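PDB 3HWU: putative DNA-binding protein from Ralstonia eutropha, which is of unknown function but carries a Plants and Prokaryotes Conserved (DUF296) domain, forms a trimer and possibly binds DNA. Local coordinates for residues Thr13-Val18 and Glu36-Ala41; Asn24-Leu29 and Ala75-Ser80; Gln31-Glu36 and Gly79-Lys84. All blocks are in the same frame, centred on the assembly; numbering follows the deposited sequence. Where two conformers were deposited one is given.

Contact 1: Thr13-Val18 and Glu36-Ala41; sequences TGYLMV and EHIPSA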
loop_
_atom_site.group_PDB
_atom_site.type_symbol
_atom_site.label_atom_id
_atom_site.label_comp_id
_atom_site.label_asym_id
_atom_site.label_seq_id
_atom_site.Cartn_x
_atom_site.Cartn_y
_atom_site.Cartn_z
ATOM N N THR A 13 14.268 9.292 3.401
ATOM C CA THR A 13 13.921 8.097 4.139
ATOM C C THR A 13 14.396 6.789 3.508
ATOM O O THR A 13 14.199 5.732 4.089
ATOM C CB THR A 13 12.401 8.042 4.343
ATOM O OG1 THR A 13 11.756 8.050 3.078
ATOM C CG2 THR A 13 11.894 9.238 5.197
ATOM N N GLY A 14 15.022 6.849 2.329
ATOM C CA GLY A 14 15.441 5.624 1.683
ATOM C C GLY A 14 15.776 5.873 0.217
ATOM O O GLY A 14 16.749 6.597 -0.079
ATOM N N TYR A 15 15.013 5.269 -0.698
ATOM C CA TYR A 15 15.231 5.431 -2.133
ATOM C C TYR A 15 13.888 5.480 -2.834
ATOM O O TYR A 15 12.876 4.968 -2.320
ATOM C CB TYR A 15 16.007 4.217 -2.708
ATOM C CG TYR A 15 17.366 4.077 -2.093
ATOM C CD1 TYR A 15 18.435 4.861 -2.515
ATOM C CD2 TYR A 15 17.586 3.193 -1.059
ATOM C CE1 TYR A 15 19.699 4.738 -1.904
ATOM C CE2 TYR A 15 18.839 3.073 -0.458
ATOM C CZ TYR A 15 19.861 3.856 -0.865
ATOM O OH TYR A 15 21.078 3.753 -0.215
ATOM N N LEU A 16 13.882 6.047 -4.033
ATOM C CA LEU A 16 12.767 5.923 -4.979
ATOM C C LEU A 16 13.360 5.272 -6.220
ATOM O O LEU A 16 14.355 5.760 -6.779
ATOM C CB LEU A 16 12.212 7.308 -5.360
ATOM C CG LEU A 16 11.073 7.309 -6.375
ATOM C CD1 LEU A 16 9.777 6.649 -5.847
ATOM C CD2 LEU A 16 10.792 8.741 -6.880
HETATM N N MSE A 17 12.737 4.192 -6.664
HETATM C CA MSE A 17 13.207 3.462 -7.827
HETATM C C MSE A 17 12.156 3.539 -8.952
HETATM O O MSE A 17 10.961 3.392 -8.688
HETATM C CB MSE A 17 13.497 2.018 -7.401
HETATM C CG MSE A 17 13.908 1.040 -8.473
HETATM SE SE MSE A 17 14.541 -0.659 -7.723
HETATM C CE MSE A 17 16.260 -0.280 -8.181
ATOM N N VAL A 18 12.608 3.790 -10.194
ATOM C CA VAL A 18 11.734 3.773 -11.367
ATOM C C VAL A 18 12.326 2.759 -12.351
ATOM O O VAL A 18 13.336 3.010 -12.995
ATOM C CB VAL A 18 11.513 5.156 -12.037
ATOM C CG1 VAL A 18 10.592 5.001 -13.271
ATOM C CG2 VAL A 18 10.942 6.164 -11.049
ATOM N N GLU A 36 23.583 -0.913 -2.527
ATOM C CA GLU A 36 23.474 0.110 -1.511
ATOM C C GLU A 36 23.626 -0.500 -0.101
ATOM O O GLU A 36 23.459 0.232 0.893
ATOM C CB GLU A 36 22.135 0.866 -1.634
ATOM C CG GLU A 36 22.039 1.758 -2.861
ATOM C CD GLU A 36 22.953 2.980 -2.843
ATOM O OE1 GLU A 36 23.241 3.506 -1.744
ATOM O OE2 GLU A 36 23.346 3.444 -3.942
ATOM N N HIS A 37 23.930 -1.790 0.003
ATOM C CA HIS A 37 24.155 -2.455 1.311
ATOM C C HIS A 37 23.005 -2.147 2.270
ATOM O O HIS A 37 23.200 -1.786 3.421
ATOM C CB HIS A 37 25.519 -2.032 1.891
ATOM C CG HIS A 37 26.605 -2.003 0.859
ATOM N ND1 HIS A 37 27.009 -0.846 0.213
ATOM C CD2 HIS A 37 27.250 -3.020 0.253
ATOM C CE1 HIS A 37 27.902 -1.156 -0.710
ATOM N NE2 HIS A 37 28.069 -2.473 -0.701
ATOM N N ILE A 38 21.785 -2.282 1.788
ATOM C CA ILE A 38 20.607 -1.993 2.593
ATOM C C ILE A 38 20.551 -2.929 3.773
ATOM O O ILE A 38 20.495 -4.160 3.582
ATOM C CB ILE A 38 19.313 -2.109 1.725
ATOM C CG1 ILE A 38 19.301 -0.968 0.719
ATOM C CG2 ILE A 38 18.072 -2.072 2.631
ATOM C CD1 ILE A 38 18.114 -0.949 -0.289
ATOM N N PRO A 39 20.526 -2.387 5.016
ATOM C CA PRO A 39 20.447 -3.334 6.153
ATOM C C PRO A 39 19.105 -4.088 6.203
ATOM O O PRO A 39 19.057 -5.298 6.354
ATOM C CB PRO A 39 20.724 -2.452 7.369
ATOM C CG PRO A 39 21.491 -1.252 6.797
ATOM C CD PRO A 39 20.793 -1.018 5.478
ATOM N N SER A 40 18.019 -3.331 6.068
ATOM C CA SER A 40 16.673 -3.826 5.893
ATOM C C SER A 40 15.826 -2.654 5.385
ATOM O O SER A 40 16.240 -1.500 5.469
ATOM C CB SER A 40 16.105 -4.376 7.200
ATOM O OG SER A 40 16.049 -3.395 8.244
ATOM N N ALA A 41 14.646 -2.962 4.875
ATOM C CA ALA A 41 13.779 -1.927 4.329
ATOM C C ALA A 41 12.364 -2.434 4.165
ATOM O O ALA A 41 12.115 -3.636 4.068
ATOM C CB ALA A 41 14.281 -1.435 2.950
HETATM O O HOH W 1 21.433 1.689 2.312
#
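Tyr15 reaches across from strand 14-20 to Glu36 and Ile38, near the C-terminal end of helix 25-35. The polar part of the contact is short. Tyr15 OH lies 2.7 Å from Glu36 OE1 in a weak hydrogen bond. The ring and carboxylate planes are turned 54° from each other, so the two groups are neither stacked nor coplanar. The Glu36 chain bends at chi2 (-69°). This bend lays CB, CG and CD beside the phenol end: CG is 3.6 Å from Tyr15 CZ, and CB is 3.4 Å from Tyr15 OH. The hydroxyl therefore meets the whole bent chain as well as one oxygen. The other carboxylate oxygen, OE2, is hydrogen-bonded to Tyr8 OH, so Glu36 joins two tyrosines.

One water adds a second polar link. It donates to the backbone O of Glu36 at 2.9 Å and lies 3.3 Å from Tyr15 OH. The bridge ties the phenol to the main chain at Glu36. His37 follows with a positive phi and turns the chain toward strand 40-49.

The apolar part is a single touch. Ile38 CD1 approaches Tyr15 CE2 to 4.1 Å, and the two side chains run alongside each other in opposing senses. Ile38 is buried, whereas Tyr15 and Glu36 are partly exposed. At the start of the strand segment, Thr13 packs on Thr13 of both neighbouring subunits.

The contact joins the strand before helix 25-35 to the residues at the helix's C-terminal end. Strand 117-125 lies between strands 14-20 and 40-49 in the sheet, and Tyr15 also packs on its Val124. Leu32 of the helix touches Ile38 and, in one conformer, Met17 of strand 14-20.

Contact 2: Asn24-Leu29 and Ala75-Ser80; sequences NVLQNL and ANMTGS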
loop_
_atom_site.group_PDB
_atom_site.type_symbol
_atom_site.label_atom_id
_atom_site.label_comp_id
_atom_site.label_asym_id
_atom_site.label_seq_id
_atom_site.Cartn_x
_atom_site.Cartn_y
_atom_site.Cartn_z
ATOM N N ASN A 24 13.180 -6.936 -14.403
ATOM C CA ASN A 24 12.735 -7.934 -13.476
ATOM C C ASN A 24 12.679 -7.308 -12.077
ATOM O O ASN A 24 13.709 -6.932 -11.524
ATOM C CB ASN A 24 13.684 -9.138 -13.481
ATOM C CG ASN A 24 13.222 -10.220 -12.541
ATOM O OD1 ASN A 24 13.075 -9.963 -11.350
ATOM N ND2 ASN A 24 12.925 -11.425 -13.067
ATOM N N VAL A 25 11.479 -7.137 -11.553
ATOM C CA VAL A 25 11.303 -6.238 -10.388
ATOM C C VAL A 25 11.994 -6.746 -9.127
ATOM O O VAL A 25 12.740 -6.006 -8.472
ATOM C CB VAL A 25 9.811 -5.979 -10.164
ATOM C CG1 VAL A 25 9.564 -5.157 -8.855
ATOM C CG2 VAL A 25 9.180 -5.237 -11.376
ATOM N N LEU A 26 11.748 -7.998 -8.747
ATOM C CA LEU A 26 12.361 -8.462 -7.499
ATOM C C LEU A 26 13.879 -8.557 -7.642
ATOM O O LEU A 26 14.597 -8.290 -6.697
ATOM C CB LEU A 26 11.759 -9.769 -6.963
ATOM C CG LEU A 26 10.218 -9.750 -6.796
ATOM C CD1 LEU A 26 9.821 -11.069 -6.161
ATOM C CD2 LEU A 26 9.735 -8.604 -5.959
ATOM N N GLN A 27 14.354 -8.966 -8.814
ATOM C CA GLN A 27 15.804 -9.008 -9.037
ATOM C C GLN A 27 16.426 -7.612 -8.960
ATOM O O GLN A 27 17.522 -7.450 -8.411
ATOM C CB GLN A 27 16.113 -9.687 -10.386
ATOM C CG GLN A 27 15.771 -11.163 -10.416
ATOM C CD GLN A 27 15.974 -11.839 -11.760
ATOM O OE1 GLN A 27 16.428 -11.219 -12.751
ATOM N NE2 GLN A 27 15.639 -13.115 -11.803
ATOM N N ASN A 28 15.748 -6.595 -9.467
ATOM C CA ASN A 28 16.296 -5.245 -9.345
ATOM C C ASN A 28 16.303 -4.779 -7.876
ATOM O O ASN A 28 17.204 -4.062 -7.470
ATOM C CB ASN A 28 15.527 -4.271 -10.240
ATOM C CG ASN A 28 16.105 -4.174 -11.635
ATOM O OD1 ASN A 28 16.996 -3.337 -11.850
ATOM N ND2 ASN A 28 15.633 -4.963 -12.559
ATOM N N LEU A 29 15.311 -5.176 -7.088
ATOM C CA LEU A 29 15.335 -4.881 -5.643
ATOM C C LEU A 29 16.474 -5.616 -4.915
ATOM O O LEU A 29 17.119 -5.051 -4.025
ATOM C CB LEU A 29 13.988 -5.229 -5.016
ATOM C CG LEU A 29 12.891 -4.191 -5.303
ATOM C CD1 LEU A 29 11.502 -4.805 -5.030
ATOM C CD2 LEU A 29 13.116 -2.895 -4.485
ATOM N N ALA A 75 -1.781 -2.738 -9.175
ATOM C CA ALA A 75 -2.463 -1.736 -8.373
ATOM C C ALA A 75 -1.715 -1.411 -7.075
ATOM O O ALA A 75 -1.765 -0.302 -6.579
ATOM C CB ALA A 75 -3.924 -2.193 -8.067
ATOM N N ASN A 76 -0.995 -2.410 -6.546
ATOM C CA ASN A 76 -0.110 -2.202 -5.399
ATOM C C ASN A 76 0.842 -3.351 -5.284
ATOM O O ASN A 76 0.458 -4.475 -5.569
ATOM C CB ASN A 76 -0.940 -2.091 -4.094
ATOM C CG ASN A 76 -0.040 -2.144 -2.868
ATOM O OD1 ASN A 76 0.220 -3.259 -2.350
ATOM N ND2 ASN A 76 0.486 -0.973 -2.389
HETATM N N MSE A 77 2.050 -3.035 -4.846
HETATM C CA MSE A 77 2.967 -4.002 -4.277
HETATM C C MSE A 77 3.355 -3.499 -2.890
HETATM O O MSE A 77 3.529 -2.284 -2.718
HETATM C CB MSE A 77 4.220 -4.058 -5.160
HETATM C CG MSE A 77 5.320 -5.009 -4.647
HETATM SE SE MSE A 77 6.768 -5.301 -5.940
HETATM C CE MSE A 77 7.514 -3.532 -5.969
ATOM N N THR A 78 3.510 -4.421 -1.937
ATOM C CA THR A 78 3.934 -4.095 -0.582
ATOM C C THR A 78 4.924 -5.173 -0.191
ATOM O O THR A 78 4.664 -6.353 -0.415
ATOM C CB THR A 78 2.735 -4.060 0.392
ATOM O OG1 THR A 78 1.763 -3.127 -0.091
ATOM C CG2 THR A 78 3.143 -3.621 1.794
ATOM N N GLY A 79 6.053 -4.818 0.429
ATOM C CA GLY A 79 7.043 -5.827 0.799
ATOM C C GLY A 79 8.172 -5.345 1.662
ATOM O O GLY A 79 8.119 -4.224 2.191
ATOM N N SER A 80 9.142 -6.213 1.865
ATOM C CA SER A 80 10.329 -5.917 2.656
ATOM C C SER A 80 11.576 -6.476 2.022
ATOM O O SER A 80 11.556 -7.469 1.298
ATOM C CB SER A 80 10.210 -6.447 4.084
ATOM O OG SER A 80 10.033 -7.851 4.106
#
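Val25 and Met77 meet tip to tip between the first turn of helix 25-35 and strand 72-84. Met77 is present as selenomethionine. Its chain is extended from CB to SE, with CG anti to the backbone N (chi1 178°), and bends only at chi3. Its end therefore reaches the helix. Val25 CG1 lies 3.9 Å from Met77 CE and 4.0 Å from Met77 SE. This is the tight part, and it is wholly apolar. Two more distant leucine touches extend it. Leu26 CD2 is 4.4 Å from Met77 SE, and Leu29 CD1 is 4.3 Å from Met77 CE. Phe43 and Leu108 also pack on Met77, while Leu111 packs on Val25 and Leu26. The segment axes stay 11.8 Å apart, and the long Met77 side chain spans much of that separation.

The looser side is the helix face that turns from the strand, where Asn24 is partly exposed and Gln27 is exposed. Asn24 is the N-cap. In one of its two conformers, its OD1 accepts from Gln27 N at 3.0 Å. The backbone O of Asn24 takes two donors, Asn28 N and Asn28 ND2. The amide ND2 comes from above the carbonyl plane at 2.9 Å. The helix start is thus held by polar bonds as well as by the packing of Val25.

Asn76 and Thr78 belong to the subunit interface. Thr78 OG1 donates to Asn76 OD1 at 2.7 Å, on a lone pair in the carbonyl plane. Asn76 ND2 is hydrogen-bonded to Thr78 OG1 of the second subunit, and Thr78 OG1 to Asn76 ND2 of the third. Ala75 and Asn76 form a classic beta bulge opposite Thr95. The arrangement is helix-on-sheet packing: one helix laid against an antiparallel sheet, here within the PCC domain.

Contact 3: Gln31-Glu36 and Gly79-Lys84; sequences QLARDE and GSIAWK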
loop_
_atom_site.group_PDB
_atom_site.type_symbol
_atom_site.label_atom_id
_atom_site.label_comp_id
_atom_site.label_asym_id
_atom_site.label_seq_id
_atom_site.Cartn_x
_atom_site.Cartn_y
_atom_site.Cartn_z
ATOM N N GLN A 31 19.281 -6.373 -6.385
ATOM C CA GLN A 31 20.481 -5.639 -6.762
ATOM C C GLN A 31 20.628 -4.305 -6.002
ATOM O O GLN A 31 21.753 -3.904 -5.658
ATOM C CB GLN A 31 20.493 -5.409 -8.284
ATOM C CG GLN A 31 21.856 -4.898 -8.763
ATOM C CD GLN A 31 22.928 -5.931 -8.590
ATOM O OE1 GLN A 31 22.697 -7.131 -8.825
ATOM N NE2 GLN A 31 24.107 -5.498 -8.137
ATOM N N LEU A 32 19.527 -3.584 -5.778
ATOM C CA LEU A 32 19.601 -2.383 -4.970
ATOM C C LEU A 32 20.119 -2.717 -3.550
ATOM O O LEU A 32 20.948 -1.993 -2.978
ATOM C CB LEU A 32 18.211 -1.737 -4.881
ATOM C CG LEU A 32 18.135 -0.442 -4.060
ATOM C CD1 LEU A 32 18.744 0.733 -4.752
ATOM C CD2 LEU A 32 16.655 -0.126 -3.714
ATOM N N ALA A 33 19.597 -3.797 -2.989
ATOM C CA ALA A 33 20.034 -4.222 -1.645
ATOM C C ALA A 33 21.546 -4.468 -1.596
ATOM O O ALA A 33 22.241 -4.056 -0.649
ATOM C CB ALA A 33 19.235 -5.479 -1.184
ATOM N N ARG A 34 22.051 -5.153 -2.621
ATOM C CA ARG A 34 23.473 -5.425 -2.697
ATOM C C ARG A 34 24.313 -4.176 -3.000
ATOM O O ARG A 34 25.372 -4.009 -2.376
ATOM C CB ARG A 34 23.756 -6.526 -3.724
ATOM C CG ARG A 34 23.351 -7.935 -3.380
ATOM C CD ARG A 34 23.956 -8.912 -4.413
ATOM N NE ARG A 34 23.342 -8.707 -5.720
ATOM C CZ ARG A 34 22.238 -9.321 -6.115
ATOM N NH1 ARG A 34 21.673 -10.228 -5.327
ATOM N NH2 ARG A 34 21.708 -9.054 -7.300
ATOM N N ASP A 35 23.882 -3.304 -3.923
ATOM C CA ASP A 35 24.644 -2.114 -4.329
ATOM C C ASP A 35 24.680 -1.045 -3.264
ATOM O O ASP A 35 25.681 -0.346 -3.093
ATOM C CB ASP A 35 24.118 -1.458 -5.621
ATOM C CG ASP A 35 24.387 -2.265 -6.872
ATOM O OD1 ASP A 35 25.063 -3.314 -6.801
ATOM O OD2 ASP A 35 23.876 -1.808 -7.943
ATOM N N GLU A 36 23.583 -0.913 -2.527
ATOM C CA GLU A 36 23.474 0.110 -1.511
ATOM C C GLU A 36 23.626 -0.500 -0.101
ATOM O O GLU A 36 23.459 0.232 0.893
ATOM C CB GLU A 36 22.135 0.866 -1.634
ATOM C CG GLU A 36 22.039 1.758 -2.861
ATOM C CD GLU A 36 22.953 2.980 -2.843
ATOM O OE1 GLU A 36 23.241 3.506 -1.744
ATOM O OE2 GLU A 36 23.346 3.444 -3.942
ATOM N N GLY A 79 6.053 -4.818 0.429
ATOM C CA GLY A 79 7.043 -5.827 0.799
ATOM C C GLY A 79 8.172 -5.345 1.662
ATOM O O GLY A 79 8.119 -4.224 2.191
ATOM N N SER A 80 9.142 -6.213 1.865
ATOM C CA SER A 80 10.329 -5.917 2.656
ATOM C C SER A 80 11.576 -6.476 2.022
ATOM O O SER A 80 11.556 -7.469 1.298
ATOM C CB SER A 80 10.210 -6.447 4.084
ATOM O OG SER A 80 10.033 -7.851 4.106
ATOM N N ILE A 81 12.689 -5.798 2.334
ATOM C CA ILE A 81 14.058 -6.253 2.017
ATOM C C ILE A 81 14.734 -6.692 3.290
ATOM O O ILE A 81 14.779 -5.941 4.279
ATOM C CB ILE A 81 14.901 -5.133 1.394
ATOM C CG1 ILE A 81 14.217 -4.586 0.121
ATOM C CG2 ILE A 81 16.315 -5.610 1.048
ATOM C CD1 ILE A 81 14.979 -3.421 -0.601
ATOM N N ALA A 82 15.256 -7.915 3.277
ATOM C CA ALA A 82 16.078 -8.441 4.342
ATOM C C ALA A 82 17.068 -9.422 3.695
ATOM O O ALA A 82 17.306 -9.353 2.490
ATOM C CB ALA A 82 15.243 -9.052 5.473
ATOM N N TRP A 83 17.682 -10.262 4.517
ATOM C CA TRP A 83 18.785 -11.131 4.091
ATOM C C TRP A 83 18.558 -12.556 4.544
ATOM O O TRP A 83 17.902 -12.792 5.545
ATOM C CB TRP A 83 20.116 -10.592 4.630
ATOM C CG TRP A 83 20.349 -9.208 4.127
ATOM C CD1 TRP A 83 19.854 -8.049 4.662
ATOM C CD2 TRP A 83 21.050 -8.833 2.925
ATOM N NE1 TRP A 83 20.192 -7.003 3.865
ATOM C CE2 TRP A 83 20.948 -7.443 2.808
ATOM C CE3 TRP A 83 21.803 -9.535 1.985
ATOM C CZ2 TRP A 83 21.534 -6.733 1.783
ATOM C CZ3 TRP A 83 22.397 -8.827 0.965
ATOM C CH2 TRP A 83 22.272 -7.444 0.873
ATOM N N LYS A 84 19.095 -13.505 3.790
ATOM C CA LYS A 84 19.102 -14.881 4.235
ATOM C C LYS A 84 20.325 -15.553 3.635
ATOM O O LYS A 84 20.543 -15.541 2.424
ATOM C CB LYS A 84 17.804 -15.598 3.834
ATOM C CG LYS A 84 17.760 -17.044 4.362
ATOM C CD LYS A 84 16.399 -17.651 4.263
ATOM C CE LYS A 84 16.406 -19.138 4.788
ATOM N NZ LYS A 84 15.177 -19.918 4.457
#
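With chi1 near -57°, Ile81 sets CG2 anti to its own backbone N, and this branch meets Ala33. Trp83 has a similar chi1 (-59°), which brings the far end of its indole to the same helix residue. The contact is helix-on-sheet packing in the PCC domain: the last part of helix 25-35 lies over strand 72-84, with the segment axes at 57°.

Ala33 is the centre. Its CB lies 3.7 Å from Ile81 CG2 and 4.0 Å from Trp83 CZ2. The small side chain lets the backbones come close, and the CA atoms of Ala33 and Ile81 are 7.3 Å apart. Trp83 also reaches the helix backbone. Ala33 O sits at the indole edge, near the ring plane, 3.7 Å from Trp83 CZ2. The ring nitrogen NE1 is hydrogen-bonded to Ile38 O, and Arg128 makes a cation-pi contact with the ring.

Arg34 marks the exposed margin. In one of its two conformers, its CG is 4.4 Å from Trp83 CH2 and its guanidinium turns back along the helix. There Arg34 NH2 donates to Gln31 OE1 at 2.6 Å in a nearly straight bond, and Gln31 NE2 in turn donates to Asp35 OD1 at 2.7 Å.

How the contacts relate
Contacts 2 and 3 join the same two elements, helix 25-35 and strand 72-84, and share Gly79 and Ser80. Both are buried and mainly apolar, though contact 3 has Arg34 at an exposed margin. The centre of contact 2 is about 3 Å from the centre of the chain, that of contact 3 about 10 Å. Contact 1 is only partly buried. It relies on a phenol, a carboxylate and a water, where contact 2 uses aliphatic groups and selenium, and contact 3 methyl groups and an indole. Contacts 1 and 3 share Glu36, and Ile81 N lies 2.8 Å from Ala41 O, a probable hydrogen bond between neighbouring strands. Ala41 O also touches Ser80 of contact 2.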